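Local coordinates for protein tryptophan--tRNA ligase (Pyrococcus horikoshii, PDB 3JXE) that catalyses the ATP-dependent joining of L-tryptophan to its cognate tRNA, releasing AMP and diphosphate, as a class I aminoacyl-tRNA synthetase, at residues G79-H87 with T129-I140; M1-P9 with D17-F25. All coordinates share one frame; numbering follows the deposited sequence.

Contact 1 (G79-H87 with T129-I140); sequences GRGPSGPMH and TKRWAYDNILDI. With TYM (tryptophanyl-5'AMP), chain E; SO4 (sulfate ion), chain F.
Arg80 meets Asn136 where the end of strand 75-80 runs into the 'HIGH' region. Arg80 NE donates to Asn136 OD1 at 2.7 Å, nearly straight at 168°. The oxygen lies at the edge of the guanidinium, in its plane, while NE sits above the carbonyl plane of the amide. Arg80 NH2 adds a weak bond to the same oxygen. The arginine chain leaves with CG anti to the backbone N (chi1 158°) and bends at chi2, which brings NE to the helix while NH1 stays 3.2 Å from O1P of the bound tryptophanyl-5'AMP. Asn136 ND2 donates to Gly84 O at 3.3 Å, with that oxygen near the amide plane. One asparagine thus ties the strand end to the turn of the motif. Met86 CG lies over one face of the guanidinium, toward its rim.

Gly84 CA stands over the five-membered ring of Trp132, 3.6 Å from the centroid, and Pro85 CD makes a second CH-pi contact over the six-membered ring. Pro82, at the centre of an inverse gamma turn, sets CG 4.1 Å from Ala133 CB. Gly81 N donates to O1P of the ligand. His87 NE2 donates to O2 of a sulfate, probably from the crystallisation liquor, which is also held by His90 and by Ser255 and Ala256 of the 'KMSKS' region.

Helix 126-141 and the loop pack against strand 108-112 and helix 88-104. Ile112 meets Pro82, Ala133 and Ile140; His90 touches Arg80, and Ile91 Met86. Asp135 and Asp139 form salt bridges with Arg354 of helix 332-367, and Asp139 is also hydrogen-bonded to His350.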
loop_
_atom_site.group_PDB
_atom_site.type_symbol
_atom_site.label_atom_id
_atom_site.label_comp_id
_atom_site.label_asym_id
_atom_site.label_seq_id
_atom_site.Cartn_x
_atom_site.Cartn_y
_atom_site.Cartn_z
ATOM N N GLY B 79 -0.281 18.155 -3.017
ATOM C CA GLY B 79 0.836 17.235 -3.201
ATOM C C GLY B 79 1.694 17.487 -4.422
ATOM O O GLY B 79 1.463 18.434 -5.179
ATOM N N ARG B 80 2.690 16.625 -4.607
ATOM C CA ARG B 80 3.654 16.750 -5.693
ATOM C C ARG B 80 4.268 15.394 -6.032
ATOM O O ARG B 80 4.693 14.654 -5.141
ATOM C CB ARG B 80 4.742 17.774 -5.320
ATOM C CG ARG B 80 6.069 17.653 -6.072
ATOM C CD ARG B 80 5.948 18.045 -7.535
ATOM N NE ARG B 80 7.119 17.617 -8.295
ATOM C CZ ARG B 80 7.196 17.606 -9.623
ATOM N NH1 ARG B 80 6.161 17.987 -10.357
ATOM N NH2 ARG B 80 8.308 17.199 -10.216
ATOM N N GLY B 81 4.304 15.080 -7.326
ATOM C CA GLY B 81 4.927 13.856 -7.819
ATOM C C GLY B 81 6.351 14.092 -8.290
ATOM O O GLY B 81 6.560 14.710 -9.334
ATOM N N PRO B 82 7.341 13.588 -7.527
ATOM C CA PRO B 82 8.753 13.843 -7.821
ATOM C C PRO B 82 9.316 12.981 -8.958
ATOM O O PRO B 82 10.026 11.999 -8.712
ATOM C CB PRO B 82 9.443 13.525 -6.492
ATOM C CG PRO B 82 8.575 12.505 -5.852
ATOM C CD PRO B 82 7.170 12.743 -6.330
ATOM N N SER B 83 8.994 13.360 -10.192
ATOM C CA SER B 83 9.539 12.699 -11.380
ATOM C C SER B 83 10.840 13.355 -11.833
ATOM O O SER B 83 11.662 12.729 -12.503
ATOM C CB SER B 83 8.515 12.690 -12.521
ATOM O OG SER B 83 7.872 13.946 -12.652
ATOM N N GLY B 84 11.018 14.617 -11.452
ATOM C CA GLY B 84 12.210 15.383 -11.793
ATOM C C GLY B 84 12.163 16.759 -11.158
ATOM O O GLY B 84 11.563 16.928 -10.094
ATOM N N PRO B 85 12.793 17.757 -11.803
ATOM C CA PRO B 85 12.777 19.115 -11.261
ATOM C C PRO B 85 11.391 19.731 -11.390
ATOM O O PRO B 85 10.661 19.413 -12.331
ATOM C CB PRO B 85 13.768 19.872 -12.154
ATOM C CG PRO B 85 14.455 18.839 -12.990
ATOM C CD PRO B 85 13.531 17.680 -13.075
ATOM N N MET B 86 11.033 20.592 -10.443
ATOM C CA MET B 86 9.753 21.290 -10.480
ATOM C C MET B 86 9.843 22.531 -11.358
ATOM O O MET B 86 10.837 23.263 -11.309
ATOM C CB MET B 86 9.311 21.687 -9.071
ATOM C CG MET B 86 8.795 20.536 -8.229
ATOM S SD MET B 86 8.321 21.016 -6.556
ATOM C CE MET B 86 6.829 21.960 -6.855
ATOM N N HIS B 87 8.810 22.757 -12.167
ATOM C CA HIS B 87 8.711 23.991 -12.943
ATOM C C HIS B 87 7.702 24.961 -12.322
ATOM O O HIS B 87 7.115 24.671 -11.277
ATOM C CB HIS B 87 8.413 23.717 -14.425
ATOM C CG HIS B 87 7.134 22.981 -14.675
ATOM N ND1 HIS B 87 5.899 23.488 -14.330
ATOM C CD2 HIS B 87 6.896 21.789 -15.272
ATOM C CE1 HIS B 87 4.960 22.631 -14.682
ATOM N NE2 HIS B 87 5.537 21.592 -15.258
ATOM N N THR B 129 13.221 8.700 -7.588
ATOM C CA THR B 129 12.065 9.442 -7.092
ATOM C C THR B 129 12.265 9.888 -5.649
ATOM O O THR B 129 11.823 10.973 -5.266
ATOM C CB THR B 129 10.771 8.619 -7.198
ATOM O OG1 THR B 129 10.910 7.415 -6.437
ATOM C CG2 THR B 129 10.474 8.268 -8.649
ATOM N N LYS B 130 12.938 9.050 -4.861
ATOM C CA LYS B 130 13.254 9.370 -3.471
ATOM C C LYS B 130 14.186 10.574 -3.347
ATOM O O LYS B 130 13.998 11.413 -2.468
ATOM C CB LYS B 130 13.849 8.159 -2.754
ATOM C CG LYS B 130 12.810 7.183 -2.247
ATOM C CD LYS B 130 13.450 5.894 -1.779
ATOM C CE LYS B 130 12.412 4.947 -1.206
ATOM N NZ LYS B 130 12.999 3.614 -0.916
ATOM N N ARG B 131 15.184 10.660 -4.225
ATOM C CA ARG B 131 16.098 11.802 -4.215
ATOM C C ARG B 131 15.473 13.052 -4.844
ATOM O O ARG B 131 15.720 14.167 -4.381
ATOM C CB ARG B 131 17.465 11.459 -4.834
ATOM C CG ARG B 131 17.458 11.160 -6.322
ATOM C CD ARG B 131 18.869 11.143 -6.902
ATOM N NE ARG B 131 18.849 11.092 -8.366
ATOM C CZ ARG B 131 18.731 12.155 -9.163
ATOM N NH1 ARG B 131 18.623 13.380 -8.652
ATOM N NH2 ARG B 131 18.720 11.991 -10.480
ATOM N N TRP B 132 14.654 12.866 -5.879
ATOM C CA TRP B 132 13.887 13.974 -6.454
ATOM C C TRP B 132 12.854 14.498 -5.465
ATOM O O TRP B 132 12.460 15.664 -5.528
ATOM C CB TRP B 132 13.210 13.578 -7.770
ATOM C CG TRP B 132 14.114 13.680 -8.962
ATOM C CD1 TRP B 132 14.484 12.667 -9.796
ATOM C CD2 TRP B 132 14.776 14.859 -9.443
ATOM N NE1 TRP B 132 15.330 13.139 -10.770
ATOM C CE2 TRP B 132 15.527 14.480 -10.578
ATOM C CE3 TRP B 132 14.805 16.199 -9.029
ATOM C CZ2 TRP B 132 16.300 15.392 -11.304
ATOM C CZ3 TRP B 132 15.574 17.105 -9.753
ATOM C CH2 TRP B 132 16.312 16.695 -10.876
ATOM N N ALA B 133 12.424 13.624 -4.555
ATOM C CA ALA B 133 11.530 14.004 -3.469
ATOM C C ALA B 133 12.177 15.081 -2.609
ATOM O O ALA B 133 11.590 16.145 -2.413
ATOM C CB ALA B 133 11.161 12.799 -2.631
ATOM N N TYR B 134 13.392 14.811 -2.129
ATOM C CA TYR B 134 14.146 15.772 -1.321
ATOM C C TYR B 134 14.309 17.116 -2.038
ATOM O O TYR B 134 14.095 18.174 -1.443
ATOM C CB TYR B 134 15.515 15.209 -0.910
ATOM C CG TYR B 134 16.333 16.183 -0.086
ATOM C CD1 TYR B 134 16.106 16.328 1.284
ATOM C CD2 TYR B 134 17.316 16.979 -0.680
ATOM C CE1 TYR B 134 16.842 17.234 2.045
ATOM C CE2 TYR B 134 18.057 17.888 0.070
ATOM C CZ TYR B 134 17.816 18.009 1.431
ATOM O OH TYR B 134 18.546 18.905 2.180
ATOM N N ASP B 135 14.684 17.055 -3.315
ATOM C CA ASP B 135 14.857 18.243 -4.144
ATOM C C ASP B 135 13.582 19.086 -4.201
ATOM O O ASP B 135 13.628 20.308 -4.047
ATOM C CB ASP B 135 15.284 17.838 -5.556
ATOM C CG ASP B 135 15.544 19.033 -6.451
ATOM O OD1 ASP B 135 16.660 19.593 -6.380
ATOM O OD2 ASP B 135 14.635 19.410 -7.223
ATOM N N ASN B 136 12.451 18.419 -4.418
ATOM C CA ASN B 136 11.152 19.083 -4.506
ATOM C C ASN B 136 10.702 19.685 -3.175
ATOM O O ASN B 136 10.086 20.754 -3.161
ATOM C CB ASN B 136 10.087 18.120 -5.043
ATOM C CG ASN B 136 10.275 17.782 -6.524
ATOM O OD1 ASN B 136 9.495 17.018 -7.091
ATOM N ND2 ASN B 136 11.301 18.352 -7.150
ATOM N N ILE B 137 11.016 19.001 -2.071
ATOM C CA ILE B 137 10.717 19.497 -0.720
ATOM C C ILE B 137 11.322 20.888 -0.513
ATOM O O ILE B 137 10.650 21.792 -0.006
ATOM C CB ILE B 137 11.245 18.550 0.408
ATOM C CG1 ILE B 137 10.917 17.073 0.140
ATOM C CG2 ILE B 137 10.732 18.987 1.783
ATOM C CD1 ILE B 137 9.473 16.689 0.301
ATOM N N LEU B 138 12.584 21.048 -0.917
ATOM C CA LEU B 138 13.300 22.320 -0.790
ATOM C C LEU B 138 12.547 23.458 -1.476
ATOM O O LEU B 138 12.395 24.535 -0.901
ATOM C CB LEU B 138 14.727 22.213 -1.347
ATOM C CG LEU B 138 15.673 21.131 -0.804
ATOM C CD1 LEU B 138 16.967 21.096 -1.604
ATOM C CD2 LEU B 138 15.965 21.307 0.679
ATOM N N ASP B 139 12.069 23.205 -2.693
ATOM C CA ASP B 139 11.264 24.173 -3.437
ATOM C C ASP B 139 9.947 24.485 -2.736
ATOM O O ASP B 139 9.510 25.638 -2.707
ATOM C CB ASP B 139 10.976 23.660 -4.845
ATOM C CG ASP B 139 12.206 23.651 -5.720
ATOM O OD1 ASP B 139 12.724 22.547 -5.995
ATOM O OD2 ASP B 139 12.658 24.748 -6.124
ATOM N N ILE B 140 9.322 23.450 -2.179
ATOM C CA ILE B 140 8.037 23.585 -1.497
ATOM C C ILE B 140 8.183 24.347 -0.176
ATOM O O ILE B 140 7.369 25.218 0.132
ATOM C CB ILE B 140 7.351 22.206 -1.300
ATOM C CG1 ILE B 140 6.965 21.613 -2.659
ATOM C CG2 ILE B 140 6.112 22.325 -0.409
ATOM C CD1 ILE B 140 6.758 20.113 -2.649
HETATM P P TYM E . 2.251 16.837 -10.195
HETATM O O1P TYM E . 3.502 16.557 -9.453
HETATM O O2P TYM E . 2.137 16.437 -11.614
HETATM O "O5'" TYM E . 1.942 18.415 -10.115
HETATM C "C5'" TYM E . 1.937 19.075 -8.844
HETATM C "C4'" TYM E . 0.923 20.225 -8.819
HETATM O "O4'" TYM E . 1.137 21.086 -9.972
HETATM C "C1'" TYM E . -0.114 21.196 -10.712
HETATM N N9 TYM E . 0.302 21.386 -12.137
HETATM C C4 TYM E . 0.172 22.511 -12.840
HETATM N N3 TYM E . -0.341 23.724 -12.561
HETATM C C2 TYM E . -0.350 24.689 -13.474
HETATM N N1 TYM E . 0.146 24.495 -14.687
HETATM C C6 TYM E . 0.677 23.309 -15.033
HETATM N N6 TYM E . 1.171 23.131 -16.255
HETATM C C5 TYM E . 0.699 22.275 -14.099
HETATM N N7 TYM E . 1.136 21.020 -14.119
HETATM C C8 TYM E . 0.898 20.482 -12.920
HETATM C "C2'" TYM E . -0.872 19.912 -10.382
HETATM O "O2'" TYM E . -2.276 20.131 -10.484
HETATM C "C3'" TYM E . -0.510 19.698 -8.917
HETATM O "O3'" TYM E . -1.347 20.516 -8.081
HETATM N NH3 TYM E . -0.087 12.859 -8.392
HETATM C CA TYM E . 0.152 14.284 -8.125
HETATM C CB TYM E . 0.744 14.452 -6.725
HETATM C CG TYM E . -0.355 14.712 -5.650
HETATM C CD2 TYM E . -1.224 15.794 -5.552
HETATM C CE2 TYM E . -2.032 15.597 -4.424
HETATM C CE3 TYM E . -1.392 16.935 -6.333
HETATM C CD1 TYM E . -0.650 13.908 -4.603
HETATM N NE1 TYM E . -1.695 14.453 -3.834
HETATM C CZ2 TYM E . -2.997 16.540 -4.088
HETATM C CZ3 TYM E . -2.365 17.876 -5.993
HETATM C CH2 TYM E . -3.167 17.679 -4.870
HETATM C C TYM E . 1.135 14.853 -9.155
HETATM O O TYM E . 1.951 14.117 -9.714
HETATM O OPP TYM E . 1.006 16.204 -9.369
HETATM S S SO4 F . 4.893 17.687 -15.744
HETATM O O1 SO4 F . 4.186 16.956 -16.793
HETATM O O2 SO4 F . 4.460 19.080 -15.744
HETATM O O3 SO4 F . 4.609 17.100 -14.439
HETATM O O4 SO4 F . 6.328 17.612 -15.991
#

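Contact 2 (M1-P9 with D17-F25)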
loop_
_atom_site.group_PDB
_atom_site.type_symbol
_atom_site.label_atom_id
_atom_site.label_comp_id
_atom_site.label_asym_id
_atom_site.label_seq_id
_atom_site.Cartn_x
_atom_site.Cartn_y
_atom_site.Cartn_z
ATOM N N MET B 1 -19.726 19.281 -23.411
ATOM C CA MET B 1 -20.051 19.343 -24.864
ATOM C C MET B 1 -19.048 18.558 -25.716
ATOM O O MET B 1 -19.413 17.553 -26.331
ATOM C CB MET B 1 -20.137 20.802 -25.343
ATOM C CG MET B 1 -20.434 20.951 -26.847
ATOM S SD MET B 1 -20.200 22.597 -27.568
ATOM C CE MET B 1 -21.666 23.460 -26.972
ATOM N N VAL B 2 -17.791 19.020 -25.737
ATOM C CA VAL B 2 -16.783 18.528 -26.693
ATOM C C VAL B 2 -15.515 17.985 -26.013
ATOM O O VAL B 2 -15.110 18.470 -24.945
ATOM C CB VAL B 2 -16.447 19.627 -27.769
ATOM C CG1 VAL B 2 -15.012 19.499 -28.326
ATOM C CG2 VAL B 2 -17.484 19.604 -28.900
ATOM N N GLU B 3 -14.901 16.976 -26.647
ATOM C CA GLU B 3 -13.667 16.364 -26.148
ATOM C C GLU B 3 -12.646 16.053 -27.258
ATOM O O GLU B 3 -12.502 14.901 -27.686
ATOM C CB GLU B 3 -13.976 15.106 -25.323
ATOM C CG GLU B 3 -14.975 14.153 -25.983
ATOM C CD GLU B 3 -14.668 12.694 -25.715
ATOM O OE1 GLU B 3 -13.477 12.306 -25.770
ATOM O OE2 GLU B 3 -15.624 11.929 -25.463
ATOM N N GLU B 4 -11.947 17.085 -27.725
ATOM C CA GLU B 4 -10.821 16.883 -28.639
ATOM C C GLU B 4 -9.502 17.280 -27.964
ATOM O O GLU B 4 -8.544 17.724 -28.611
ATOM C CB GLU B 4 -11.043 17.609 -29.980
ATOM C CG GLU B 4 -10.434 16.870 -31.200
ATOM C CD GLU B 4 -10.956 15.428 -31.346
ATOM O OE1 GLU B 4 -12.171 15.252 -31.612
ATOM O OE2 GLU B 4 -10.145 14.477 -31.201
ATOM N N PHE B 5 -9.487 17.112 -26.643
ATOM C CA PHE B 5 -8.315 17.341 -25.804
ATOM C C PHE B 5 -8.365 16.371 -24.624
ATOM O O PHE B 5 -9.447 16.039 -24.133
ATOM C CB PHE B 5 -8.256 18.798 -25.318
ATOM C CG PHE B 5 -9.450 19.225 -24.503
ATOM C CD1 PHE B 5 -9.443 19.107 -23.116
ATOM C CD2 PHE B 5 -10.576 19.761 -25.121
ATOM C CE1 PHE B 5 -10.542 19.502 -22.359
ATOM C CE2 PHE B 5 -11.681 20.159 -24.371
ATOM C CZ PHE B 5 -11.663 20.030 -22.988
ATOM N N LYS B 6 -7.200 15.913 -24.177
ATOM C CA LYS B 6 -7.133 14.943 -23.086
ATOM C C LYS B 6 -6.616 15.588 -21.800
ATOM O O LYS B 6 -5.585 16.263 -21.810
ATOM C CB LYS B 6 -6.256 13.754 -23.485
ATOM C CG LYS B 6 -6.557 12.474 -22.721
ATOM C CD LYS B 6 -5.627 11.352 -23.147
ATOM C CE LYS B 6 -6.023 10.039 -22.493
ATOM N NZ LYS B 6 -5.061 8.952 -22.821
ATOM N N VAL B 7 -7.352 15.393 -20.705
ATOM C CA VAL B 7 -6.934 15.862 -19.381
ATOM C C VAL B 7 -7.089 14.740 -18.352
ATOM O O VAL B 7 -8.180 14.505 -17.823
ATOM C CB VAL B 7 -7.701 17.143 -18.925
ATOM C CG1 VAL B 7 -7.270 17.569 -17.524
ATOM C CG2 VAL B 7 -7.479 18.289 -19.897
ATOM N N THR B 8 -5.989 14.037 -18.096
ATOM C CA THR B 8 -5.937 12.995 -17.071
ATOM C C THR B 8 -4.910 13.407 -16.014
ATOM O O THR B 8 -4.132 14.335 -16.246
ATOM C CB THR B 8 -5.565 11.603 -17.664
ATOM O OG1 THR B 8 -4.145 11.519 -17.858
ATOM C CG2 THR B 8 -6.278 11.360 -18.993
ATOM N N PRO B 9 -4.903 12.735 -14.846
ATOM C CA PRO B 9 -3.889 13.035 -13.828
ATOM C C PRO B 9 -2.439 12.762 -14.251
ATOM O O PRO B 9 -1.530 12.926 -13.438
ATOM C CB PRO B 9 -4.277 12.111 -12.668
ATOM C CG PRO B 9 -5.707 11.781 -12.898
ATOM C CD PRO B 9 -5.846 11.704 -14.378
ATOM N N ASP B 17 -10.357 23.432 -23.440
ATOM C CA ASP B 17 -11.512 24.277 -23.159
ATOM C C ASP B 17 -11.910 24.063 -21.704
ATOM O O ASP B 17 -12.425 23.003 -21.338
ATOM C CB ASP B 17 -12.676 23.948 -24.106
ATOM C CG ASP B 17 -13.820 24.962 -24.025
ATOM O OD1 ASP B 17 -13.932 25.702 -23.017
ATOM O OD2 ASP B 17 -14.622 25.014 -24.984
ATOM N N TYR B 18 -11.660 25.078 -20.881
ATOM C CA TYR B 18 -11.900 24.990 -19.443
ATOM C C TYR B 18 -13.383 25.023 -19.076
ATOM O O TYR B 18 -13.777 24.492 -18.037
ATOM C CB TYR B 18 -11.130 26.088 -18.701
ATOM C CG TYR B 18 -9.626 25.934 -18.783
ATOM C CD1 TYR B 18 -8.950 25.051 -17.942
ATOM C CD2 TYR B 18 -8.880 26.668 -19.702
ATOM C CE1 TYR B 18 -7.568 24.902 -18.014
ATOM C CE2 TYR B 18 -7.495 26.528 -19.782
ATOM C CZ TYR B 18 -6.847 25.645 -18.933
ATOM O OH TYR B 18 -5.479 25.500 -19.005
ATOM N N ASP B 19 -14.197 25.639 -19.934
ATOM C CA ASP B 19 -15.645 25.702 -19.728
ATOM C C ASP B 19 -16.287 24.320 -19.823
ATOM O O ASP B 19 -17.116 23.952 -18.987
ATOM C CB ASP B 19 -16.294 26.656 -20.735
ATOM C CG ASP B 19 -15.966 28.114 -20.460
ATOM O OD1 ASP B 19 -16.062 28.548 -19.290
ATOM O OD2 ASP B 19 -15.624 28.833 -21.424
ATOM N N LYS B 20 -15.892 23.563 -20.844
ATOM C CA LYS B 20 -16.403 22.212 -21.059
ATOM C C LYS B 20 -15.855 21.230 -20.030
ATOM O O LYS B 20 -16.538 20.277 -19.651
ATOM C CB LYS B 20 -16.082 21.730 -22.477
ATOM C CG LYS B 20 -16.916 22.398 -23.558
ATOM C CD LYS B 20 -16.375 22.099 -24.943
ATOM C CE LYS B 20 -17.043 22.982 -25.983
ATOM N NZ LYS B 20 -16.331 22.952 -27.293
ATOM N N LEU B 21 -14.626 21.472 -19.579
ATOM C CA LEU B 21 -13.978 20.620 -18.586
ATOM C C LEU B 21 -14.747 20.642 -17.268
ATOM O O LEU B 21 -14.775 19.648 -16.545
ATOM C CB LEU B 21 -12.529 21.061 -18.364
ATOM C CG LEU B 21 -11.450 19.973 -18.325
ATOM C CD1 LEU B 21 -10.081 20.605 -18.428
ATOM C CD2 LEU B 21 -11.536 19.113 -17.074
ATOM N N ILE B 22 -15.371 21.782 -16.971
ATOM C CA ILE B 22 -16.255 21.928 -15.814
ATOM C C ILE B 22 -17.458 20.985 -15.943
ATOM O O ILE B 22 -17.846 20.327 -14.973
ATOM C CB ILE B 22 -16.711 23.405 -15.632
ATOM C CG1 ILE B 22 -15.536 24.269 -15.160
ATOM C CG2 ILE B 22 -17.867 23.515 -14.638
ATOM C CD1 ILE B 22 -15.764 25.768 -15.289
ATOM N N LYS B 23 -18.022 20.914 -17.148
ATOM C CA LYS B 23 -19.155 20.032 -17.438
ATOM C C LYS B 23 -18.727 18.566 -17.477
ATOM O O LYS B 23 -19.416 17.700 -16.935
ATOM C CB LYS B 23 -19.828 20.418 -18.765
ATOM C CG LYS B 23 -20.294 21.878 -18.883
ATOM C CD LYS B 23 -21.648 22.131 -18.216
ATOM C CE LYS B 23 -21.498 22.623 -16.778
ATOM N NZ LYS B 23 -22.817 22.845 -16.122
ATOM N N HIS B 24 -17.588 18.304 -18.116
ATOM C CA HIS B 24 -17.046 16.952 -18.268
ATOM C C HIS B 24 -16.691 16.297 -16.937
ATOM O O HIS B 24 -16.800 15.078 -16.793
ATOM C CB HIS B 24 -15.809 16.975 -19.169
ATOM C CG HIS B 24 -16.120 16.974 -20.635
ATOM N ND1 HIS B 24 -16.980 17.881 -21.218
ATOM C CD2 HIS B 24 -15.667 16.186 -21.641
ATOM C CE1 HIS B 24 -17.053 17.644 -22.516
ATOM N NE2 HIS B 24 -16.265 16.622 -22.798
ATOM N N PHE B 25 -16.264 17.111 -15.976
ATOM C CA PHE B 25 -15.824 16.618 -14.669
ATOM C C PHE B 25 -16.903 16.769 -13.593
ATOM O O PHE B 25 -16.802 16.175 -12.516
ATOM C CB PHE B 25 -14.531 17.322 -14.238
ATOM C CG PHE B 25 -13.275 16.733 -14.840
ATOM C CD1 PHE B 25 -12.080 16.766 -14.133
ATOM C CD2 PHE B 25 -13.284 16.142 -16.101
ATOM C CE1 PHE B 25 -10.916 16.233 -14.670
ATOM C CE2 PHE B 25 -12.122 15.601 -16.646
ATOM C CZ PHE B 25 -10.936 15.648 -15.927
#
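The N-terminal strand of a small two-stranded antiparallel sheet, with the extended residues before it, packs along helix 18-25. Asp17 is the N-cap, its OD1 accepting a weak bond from Asp19 N. No hydrogen bond joins the two segments. Phe5 CG sits between the backbone N and the carbonyl carbon (chi1 60°), which lays the ring against Asp17. Asp17 N is above one ring face, toward its rim, and Phe5 CZ is 3.5 Å from Asp17 O. Leu21 CD1 meets Phe5 CE1 at 4.1 Å and Val7 CG2 at 3.8 Å. Phe25 turns an edge to the strand, its CZ 3.5 Å from Val7 O.

Lys20 runs extended alongside Val2, with Met1 across it. Its CE is 3.6 Å from Met1 SD, and its NZ ends beside Val2 CB and forms a salt bridge with Asp17 OD2 at 3.5 Å. With an alanine here, Asp17 is likely to lose this charged mate, and a gap would probably open beside Met1 and Val2. His24 turns a ring edge to Met1 N.

Strand 6-8 pairs with strand 11-13 through backbone bonds between Lys6 and Glu13. Ile215 touches Leu21 and Phe25, and Phe25 also rests on Pro219 of helix 218-227.

In the fold
From the N terminus, contact 2 comes first. It closes a short loop of seven residues that holds strand 11-13, folding 1-9 back onto helix 18-25. The chain then passes through strand 55-59 to strand 75-80, where contact 1 opens. The 41 residues between its segments are mainly helical and include helix 88-104, strand 108-112 and helix 114-120. The two contacts follow in series and neither nest nor cross. The centres of contacts 1 and 2 are 28 Å apart. Contact 2 fastens the N-terminal hairpin at the surface. Contact 1 is buried and ties the 'HIGH' loop, after strand 75-80, to helix 126-141 within the Rossmann fold. The ligand touches contact 1, and the side chain of Val7 in contact 2 is about 9 Å from it.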